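Local coordinates for protein LigF (Sphingobium sp. SYK-6, PDB 4XT0) that cleaves beta-aryl ether bonds of lignin stereospecifically as a glutathione-binding beta-etherase of the GST superfamily, at residues Leu164-Glu167 against Phe168-Val171. Residues are numbered along the deposited sequence; the frame is centred on the assembly and turned at random.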
ATOM      1  N   LEU A 164      -5.807   9.467  18.613  1.00 52.00           N
ATOM      2  CA  LEU A 164      -4.788   8.660  19.279  1.00 54.40           C
ATOM      3  C   LEU A 164      -5.349   7.318  19.751  1.00 54.07           C
ATOM      4  O   LEU A 164      -4.720   6.276  19.555  1.00 43.72           O
ATOM      5  CB  LEU A 164      -4.179   9.426  20.457  1.00 55.88           C
ATOM      6  CG  LEU A 164      -3.479  10.745  20.107  1.00 57.63           C
ATOM      7  CD1 LEU A 164      -2.904  11.437  21.365  1.00 58.32           C
ATOM      8  CD2 LEU A 164      -2.402  10.518  19.053  1.00 55.06           C
ATOM      9  N   ASP A 165      -6.533   7.351  20.360  1.00 48.76           N
ATOM     10  CA  ASP A 165      -7.192   6.137  20.834  1.00 53.24           C
ATOM     11  C   ASP A 165      -7.357   5.119  19.707  1.00 48.39           C
ATOM     12  O   ASP A 165      -7.073   3.931  19.872  1.00 52.28           O
ATOM     13  CB  ASP A 165      -8.565   6.463  21.424  1.00 60.15           C
ATOM     14  CG  ASP A 165      -8.512   7.562  22.471  1.00 67.09           C
ATOM     15  OD1 ASP A 165      -7.433   7.762  23.072  1.00 71.04           O
ATOM     16  OD2 ASP A 165      -9.554   8.221  22.689  1.00 59.48           O
ATOM     17  N   GLU A 166      -7.827   5.592  18.562  1.00 46.51           N
ATOM     18  CA  GLU A 166      -8.070   4.702  17.439  1.00 46.71           C
ATOM     19  C   GLU A 166      -6.749   4.108  16.924  1.00 49.88           C
ATOM     20  O   GLU A 166      -6.673   2.912  16.616  1.00 39.69           O
ATOM     21  CB  GLU A 166      -8.809   5.444  16.325  1.00 45.54           C
ATOM     22  CG  GLU A 166      -8.813   4.739  14.984  1.00 54.74           C
ATOM     23  CD  GLU A 166      -9.665   3.477  14.964  1.00 52.88           C
ATOM     24  OE1 GLU A 166     -10.275   3.140  16.001  1.00 51.97           O
ATOM     25  OE2 GLU A 166      -9.721   2.809  13.906  1.00 52.01           O
ATOM     26  N   GLU A 167      -5.711   4.940  16.863  1.00 44.84           N
ATOM     27  CA  GLU A 167      -4.411   4.502  16.363  1.00 42.46           C
ATOM     28  C   GLU A 167      -3.830   3.405  17.237  1.00 36.72           C
ATOM     29  O   GLU A 167      -3.267   2.422  16.723  1.00 34.62           O
ATOM     30  CB  GLU A 167      -3.439   5.678  16.281  1.00 42.30           C
ATOM     31  CG  GLU A 167      -3.780   6.688  15.191  1.00 44.66           C
ATOM     32  CD  GLU A 167      -4.103   6.041  13.860  1.00 46.17           C
ATOM     33  OE1 GLU A 167      -3.294   5.230  13.375  1.00 49.94           O
ATOM     34  OE2 GLU A 167      -5.175   6.334  13.295  1.00 49.99           O
ATOM     35  N   PHE A 168      -3.961   3.580  18.551  1.00 38.52           N
ATOM     36  CA  PHE A 168      -3.547   2.569  19.518  1.00 38.15           C
ATOM     37  C   PHE A 168      -4.273   1.245  19.293  1.00 45.44           C
ATOM     38  O   PHE A 168      -3.637   0.192  19.337  1.00 38.98           O
ATOM     39  CB  PHE A 168      -3.776   3.052  20.966  1.00 42.91           C
ATOM     40  CG  PHE A 168      -2.560   3.669  21.586  1.00 49.72           C
ATOM     41  CD1 PHE A 168      -1.416   2.908  21.794  1.00 51.86           C
ATOM     42  CD2 PHE A 168      -2.546   5.008  21.947  1.00 60.87           C
ATOM     43  CE1 PHE A 168      -0.274   3.469  22.355  1.00 54.48           C
ATOM     44  CE2 PHE A 168      -1.408   5.578  22.518  1.00 66.24           C
ATOM     45  CZ  PHE A 168      -0.271   4.806  22.720  1.00 62.16           C
ATOM     46  N   ARG A 169      -5.590   1.281  19.054  1.00 47.78           N
ATOM     47  CA  ARG A 169      -6.328   0.039  18.785  1.00 39.46           C
ATOM     48  C   ARG A 169      -5.791  -0.702  17.566  1.00 36.82           C
ATOM     49  O   ARG A 169      -5.716  -1.930  17.560  1.00 36.59           O
ATOM     50  CB  ARG A 169      -7.824   0.278  18.566  1.00 46.56           C
ATOM     51  CG  ARG A 169      -8.582  -1.063  18.535  1.00 55.49           C
ATOM     52  CD  ARG A 169      -9.888  -1.068  17.757  1.00 54.02           C
ATOM     53  NE  ARG A 169      -9.695  -1.316  16.337  1.00 58.15           N
ATOM     54  CZ  ARG A 169      -9.952  -0.409  15.409  1.00 57.35           C
ATOM     55  NH1 ARG A 169     -10.414   0.774  15.783  1.00 59.97           N
ATOM     56  NH2 ARG A 169      -9.754  -0.677  14.126  1.00 39.44           N
ATOM     57  N   LYS A 170      -5.441   0.036  16.519  1.00 35.53           N
ATOM     58  CA  LYS A 170      -4.924  -0.591  15.311  1.00 33.12           C
ATOM     59  C   LYS A 170      -3.542  -1.215  15.547  1.00 31.17           C
ATOM     60  O   LYS A 170      -3.207  -2.249  14.959  1.00 29.66           O
ATOM     61  CB  LYS A 170      -4.882   0.423  14.170  1.00 32.51           C
ATOM     62  CG  LYS A 170      -6.245   0.656  13.528  1.00 34.17           C
ATOM     63  CD  LYS A 170      -6.553   2.127  13.372  1.00 44.69           C
ATOM     64  CE  LYS A 170      -5.880   2.710  12.157  1.00 48.91           C
ATOM     65  NZ  LYS A 170      -6.139   4.169  12.012  1.00 57.28           N
ATOM     66  N   VAL A 171      -2.746  -0.599  16.418  1.00 31.40           N
ATOM     67  CA  VAL A 171      -1.471  -1.198  16.786  1.00 36.26           C
ATOM     68  C   VAL A 171      -1.747  -2.564  17.418  1.00 30.46           C
ATOM     69  O   VAL A 171      -1.083  -3.550  17.097  1.00 29.52           O
ATOM     70  CB  VAL A 171      -0.650  -0.306  17.765  1.00 39.57           C
ATOM     71  CG1 VAL A 171       0.601  -1.035  18.233  1.00 34.20           C
ATOM     72  CG2 VAL A 171      -0.261   1.003  17.100  1.00 30.21           C
TER
HETATM   73  O   HOH W   1      -9.114   4.115  11.793  1.00 49.71           O
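Lys170 reaches back along its helix between Glu166 and Glu167. Its CB lies 3.6 Å from Glu167 O. CG follows near Glu166 O. CD touches both the carbonyl oxygen of Glu166 and its carboxylate, 3.3 Å from Glu166 OE2. The chain bends at CB-CG (chi2 132°, away from a staggered value) and again one bond further on. These bends carry CE over to the carboxylate of Glu167. Lys170 NZ then closes a salt bridge with Glu167 OE2 at 2.7 Å. It comes from the syn side, 32° out of the carboxylate plane. NZ also donates to a water. That water gives a hydrogen to Glu166 OE2, 2.6 Å away, so it links the ammonium to the second carboxylate. All of this sits on helix 161-182, in the all-helical C-terminal domain of the GST fold. Backbone i to i+4 bonds hold the turn, such as Lys170 N to Glu166 O at 3.1 Å. The side chain of Glu167 packs on Cys113, Thr116 and Ile117 of helix 93-121, and Lys170 packs on Tyr109 of the same helix. A methionine in place of Lys170 would probably leave the carboxylate of Glu167 without its charge partner and the water without the hydrogen bond from the ammonium. Glu166 and Arg169 run side by side, pointing the same way. As modelled they form a salt bridge, but Glu166 OE1 and Arg169 NH1 are too close, so its detail is doubtful. Arg169 NH2 forms a further salt bridge with Glu147 of the second subunit, which also packs on Lys170.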